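PDB 1Y9Z: alkaline serine protease from Pseudoalteromonas sp., which probably cleaves peptide bonds as a cold-adapted, subtilisin-like serine protease of an Antarctic bacterium, with a catalytic alpha/beta domain carrying an inserted beta-barrel domain. Local coordinates for residues Val279-Asn284 and Tyr289-Ser294; Lys296-Lys299 and Gly305-Val308. All coordinates share one frame; numbering follows the deposited sequence.

In the fold
Both contacts belong to one beta-alpha-beta unit of the beta-barrel insert: strand 275-280, helix 291-300 and strand 305-309, the two strands being parallel neighbours. Contact 1 joins the end of the first strand and the loop after it to the start of the helix. It is partly buried and mainly polar, with a salt bridge, a two-way serine hydroxyl and bridging waters. Contact 2 lays a later turn of the same helix on the second strand; it is buried and essentially apolar, without a hydrogen bond across it. Val279 joins the two: its backbone N probably bonds to the O of Ile307, while its CG1 packs 3.6 Å from Cys298 SG.

Contact 1 (Val279-Asn284 and Tyr289-Ser294)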
loop_
_atom_site.group_PDB
_atom_site.type_symbol
_atom_site.label_atom_id
_atom_site.label_comp_id
_atom_site.label_asym_id
_atom_site.label_seq_id
_atom_site.Cartn_x
_atom_site.Cartn_y
_atom_site.Cartn_z
ATOM N N VAL A 279 -11.063 -16.261 15.191
ATOM C CA VAL A 279 -10.215 -16.083 16.361
ATOM C C VAL A 279 -9.546 -14.716 16.403
ATOM O O VAL A 279 -9.085 -14.199 15.382
ATOM C CB VAL A 279 -9.122 -17.177 16.427
ATOM C CG1 VAL A 279 -8.226 -17.100 15.200
ATOM C CG2 VAL A 279 -8.307 -17.023 17.703
ATOM N N GLU A 280 -9.509 -14.130 17.593
ATOM C CA GLU A 280 -8.882 -12.832 17.775
ATOM C C GLU A 280 -7.375 -13.035 17.762
ATOM O O GLU A 280 -6.864 -14.009 18.317
ATOM C CB GLU A 280 -9.311 -12.215 19.108
ATOM C CG GLU A 280 -8.724 -10.837 19.370
ATOM C CD GLU A 280 -9.083 -10.308 20.744
ATOM O OE1 GLU A 280 -8.700 -10.950 21.742
ATOM O OE2 GLU A 280 -9.749 -9.255 20.825
ATOM N N ARG A 281 -6.666 -12.120 17.116
ATOM C CA ARG A 281 -5.215 -12.199 17.042
ATOM C C ARG A 281 -4.592 -11.965 18.418
ATOM O O ARG A 281 -4.955 -11.023 19.120
ATOM C CB ARG A 281 -4.686 -11.155 16.051
ATOM C CG ARG A 281 -3.169 -11.034 16.020
ATOM C CD ARG A 281 -2.710 -10.023 14.978
ATOM N NE ARG A 281 -3.035 -10.465 13.623
ATOM C CZ ARG A 281 -3.849 -9.822 12.792
ATOM N NH1 ARG A 281 -4.436 -8.690 13.157
ATOM N NH2 ARG A 281 -4.086 -10.324 11.588
ATOM N N VAL A 282 -3.668 -12.841 18.801
ATOM C CA VAL A 282 -2.974 -12.713 20.078
ATOM C C VAL A 282 -1.568 -12.222 19.769
ATOM O O VAL A 282 -0.776 -12.931 19.148
ATOM C CB VAL A 282 -2.887 -14.063 20.824
ATOM C CG1 VAL A 282 -2.068 -13.900 22.099
ATOM C CG2 VAL A 282 -4.282 -14.560 21.158
ATOM N N GLY A 283 -1.266 -11.003 20.200
ATOM C CA GLY A 283 0.039 -10.429 19.935
ATOM C C GLY A 283 0.005 -9.678 18.618
ATOM O O GLY A 283 -1.039 -9.605 17.970
ATOM N N ASN A 284 1.141 -9.116 18.220
ATOM C CA ASN A 284 1.232 -8.378 16.965
ATOM C C ASN A 284 2.631 -8.443 16.384
ATOM O O ASN A 284 3.615 -8.565 17.114
ATOM C CB ASN A 284 0.832 -6.914 17.162
ATOM C CG ASN A 284 -0.668 -6.715 17.160
ATOM O OD1 ASN A 284 -1.252 -6.275 18.150
ATOM N ND2 ASN A 284 -1.304 -7.040 16.039
ATOM N N TYR A 289 6.873 -12.615 15.093
ATOM C CA TYR A 289 5.797 -12.893 14.144
ATOM C C TYR A 289 4.844 -13.904 14.784
ATOM O O TYR A 289 4.904 -15.099 14.495
ATOM C CB TYR A 289 6.398 -13.454 12.856
ATOM C CG TYR A 289 7.388 -12.509 12.213
ATOM C CD1 TYR A 289 6.953 -11.409 11.477
ATOM C CD2 TYR A 289 8.762 -12.687 12.378
ATOM C CE1 TYR A 289 7.859 -10.505 10.921
ATOM C CE2 TYR A 289 9.678 -11.789 11.828
ATOM C CZ TYR A 289 9.219 -10.700 11.102
ATOM O OH TYR A 289 10.115 -9.803 10.567
ATOM N N PRO A 290 3.941 -13.422 15.656
ATOM C CA PRO A 290 2.948 -14.214 16.390
ATOM C C PRO A 290 1.676 -14.672 15.674
ATOM O O PRO A 290 0.850 -15.353 16.281
ATOM C CB PRO A 290 2.619 -13.313 17.570
ATOM C CG PRO A 290 2.603 -11.970 16.920
ATOM C CD PRO A 290 3.852 -12.002 16.049
ATOM N N GLU A 291 1.506 -14.312 14.407
ATOM C CA GLU A 291 0.298 -14.698 13.683
ATOM C C GLU A 291 -0.018 -16.191 13.811
ATOM O O GLU A 291 -1.182 -16.581 13.912
ATOM C CB GLU A 291 0.425 -14.326 12.202
ATOM C CG GLU A 291 -0.905 -14.300 11.453
ATOM C CD GLU A 291 -1.828 -13.187 11.929
ATOM O OE1 GLU A 291 -2.958 -13.071 11.407
ATOM O OE2 GLU A 291 -1.424 -12.418 12.827
ATOM N N ILE A 292 1.024 -17.016 13.822
ATOM C CA ILE A 292 0.869 -18.465 13.917
ATOM C C ILE A 292 0.179 -18.961 15.192
ATOM O O ILE A 292 -0.434 -20.028 15.194
ATOM C CB ILE A 292 2.245 -19.170 13.793
ATOM C CG1 ILE A 292 2.061 -20.690 13.742
ATOM C CG2 ILE A 292 3.137 -18.784 14.965
ATOM C CD1 ILE A 292 1.291 -21.176 12.527
ATOM N N ASN A 293 0.267 -18.195 16.272
ATOM C CA ASN A 293 -0.348 -18.617 17.527
ATOM C C ASN A 293 -1.866 -18.761 17.470
ATOM O O ASN A 293 -2.394 -19.844 17.727
ATOM C CB ASN A 293 0.061 -17.664 18.651
ATOM C CG ASN A 293 1.552 -17.698 18.913
ATOM O OD1 ASN A 293 2.135 -18.769 19.081
ATOM N ND2 ASN A 293 2.177 -16.529 18.945
ATOM N N SER A 294 -2.570 -17.683 17.137
ATOM C CA SER A 294 -4.027 -17.744 17.046
ATOM C C SER A 294 -4.441 -18.656 15.897
ATOM O O SER A 294 -5.409 -19.411 16.003
ATOM C CB SER A 294 -4.619 -16.348 16.821
ATOM O OG SER A 294 -4.515 -15.544 17.985
HETATM O O HOH W 1 -1.602 -14.883 17.067
HETATM O O HOH W 2 0.966 -14.636 20.228
#
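Arg281 and Ser294, with CA atoms 5.7 Å apart, and Gly283 and Pro290, at 5.9 Å, mark where the chain leaving strand 275-280 passes the first turn of helix 291-300, the first connection of a beta-alpha-beta unit. Ser294 turns its hydroxyl into the loop, where OG donates to Glu280 O at 2.8 Å and accepts a weak bond from Val282 N. Val279 packs its CG2 against Ser294 CB, and Val282 CG2 lies 3.3 Å from Ser294 OG. Arg281 bends at chi3 (-65°) and Glu291 at chi2, bringing guanidinium edge and carboxylate together in a salt bridge, their planes 30° apart. Arg281 NE donates to the syn lone pair of Glu291 OE2 at 2.7 Å, with an N-H...O angle of 160°. A second bond, from Arg281 NH2 to Glu291 OE1, is less sure. Water 1 donates to Val282 O and Pro290 O and accepts from Ser294 N, tying the loop to the helix start. Pro290 sets CG and CD against the Asn284 backbone, CG 3.5 Å from Asn284 N. Beyond the pair, Arg281 NH2 also bonds Ser335 OG, strand 305-309 pairs with Val279 and Arg281, and Phe267 of strand 266-268 touches Val279, Val282 and Ser294.

Contact 2 (Lys296-Lys299 and Gly305-Val308); sequences KACK and GIIV
Ile306 meets Cys298 where helix 291-300 lies over strand 305-309; the CA atoms of Ile306 and Cys298 are 6.7 Å apart. The CB of Ile306 points to the helix and sends out two branches. Ile306 CG2, anti to the backbone N, comes 3.9 Å from Cys298 SG and equally near Cys298 CB. The other branch takes Ile306 CG1 to 3.8 Å from Cys298 CB. With chi2 at 170° the chain runs on extended, so that the tip, Ile306 CD1, keeps touching Cys298 CB while passing 3.9 Å from the backbone N of Lys299 and 4.2 Å from Lys299 CB. This is the return half of a beta-alpha-beta crossover: the helix connects parallel strands 275-280 and 305-309, and the disulfide from Cys298 to Cys277 bonds it covalently to the first of them. Gly305 and Ile307 in turn share backbone hydrogen bonds with Cys277. Replacing Ile306 by an alanine would probably open a gap between helix and strand where CG1, CG2 and CD1 had been, leaving Cys298 CB and SG without their packing partner. Thr295, one helical turn before Lys299, also touches Ile306; Val331 touches it from the loop before strand 333-336, and Ser333 from the strand itself.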
loop_
_atom_site.group_PDB
_atom_site.type_symbol
_atom_site.label_atom_id
_atom_site.label_comp_id
_atom_site.label_asym_id
_atom_site.label_seq_id
_atom_site.Cartn_x
_atom_site.Cartn_y
_atom_site.Cartn_z
ATOM N N LYS A 296 -2.814 -21.304 14.566
ATOM C CA LYS A 296 -2.622 -22.714 14.892
ATOM C C LYS A 296 -3.623 -23.217 15.927
ATOM O O LYS A 296 -4.017 -24.383 15.894
ATOM C CB LYS A 296 -1.195 -22.957 15.390
ATOM C CG LYS A 296 -0.868 -24.423 15.629
ATOM C CD LYS A 296 0.594 -24.610 15.999
ATOM C CE LYS A 296 0.925 -26.077 16.209
ATOM N NZ LYS A 296 2.368 -26.270 16.524
ATOM N N ALA A 297 -4.031 -22.347 16.846
ATOM C CA ALA A 297 -5.000 -22.737 17.865
ATOM C C ALA A 297 -6.239 -23.267 17.152
ATOM O O ALA A 297 -6.809 -24.291 17.532
ATOM C CB ALA A 297 -5.363 -21.539 18.730
ATOM N N CYS A 298 -6.641 -22.557 16.105
ATOM C CA CYS A 298 -7.797 -22.937 15.312
ATOM C C CYS A 298 -7.542 -24.248 14.569
ATOM O O CYS A 298 -8.367 -25.161 14.604
ATOM C CB CYS A 298 -8.114 -21.839 14.298
ATOM S SG CYS A 298 -9.244 -20.514 14.837
ATOM N N LYS A 299 -6.398 -24.327 13.897
ATOM C CA LYS A 299 -6.024 -25.515 13.134
ATOM C C LYS A 299 -5.983 -26.767 14.004
ATOM O O LYS A 299 -6.526 -27.811 13.636
ATOM C CB LYS A 299 -4.657 -25.309 12.476
ATOM C CG LYS A 299 -4.174 -26.496 11.652
ATOM C CD LYS A 299 -5.102 -26.771 10.477
ATOM C CE LYS A 299 -4.673 -28.011 9.707
ATOM N NZ LYS A 299 -4.772 -29.244 10.537
ATOM N N GLY A 305 -11.384 -23.852 7.949
ATOM C CA GLY A 305 -10.995 -22.543 7.456
ATOM C C GLY A 305 -10.731 -21.671 8.666
ATOM O O GLY A 305 -11.290 -21.923 9.733
ATOM N N ILE A 306 -9.900 -20.646 8.515
ATOM C CA ILE A 306 -9.574 -19.786 9.648
ATOM C C ILE A 306 -9.662 -18.297 9.340
ATOM O O ILE A 306 -9.209 -17.838 8.292
ATOM C CB ILE A 306 -8.153 -20.097 10.168
ATOM C CG1 ILE A 306 -8.029 -21.592 10.473
ATOM C CG2 ILE A 306 -7.865 -19.282 11.423
ATOM C CD1 ILE A 306 -6.613 -22.049 10.759
ATOM N N ILE A 307 -10.248 -17.550 10.272
ATOM C CA ILE A 307 -10.391 -16.106 10.141
ATOM C C ILE A 307 -9.845 -15.435 11.393
ATOM O O ILE A 307 -10.430 -15.548 12.470
ATOM C CB ILE A 307 -11.861 -15.683 9.990
ATOM C CG1 ILE A 307 -12.479 -16.348 8.758
ATOM C CG2 ILE A 307 -11.949 -14.167 9.871
ATOM C CD1 ILE A 307 -13.974 -16.124 8.635
ATOM N N VAL A 308 -8.720 -14.743 11.248
ATOM C CA VAL A 308 -8.097 -14.046 12.366
ATOM C C VAL A 308 -8.463 -12.571 12.298
ATOM O O VAL A 308 -8.294 -11.938 11.255
ATOM C CB VAL A 308 -6.560 -14.167 12.308
ATOM C CG1 VAL A 308 -5.930 -13.375 13.446
ATOM C CG2 VAL A 308 -6.146 -15.627 12.381
#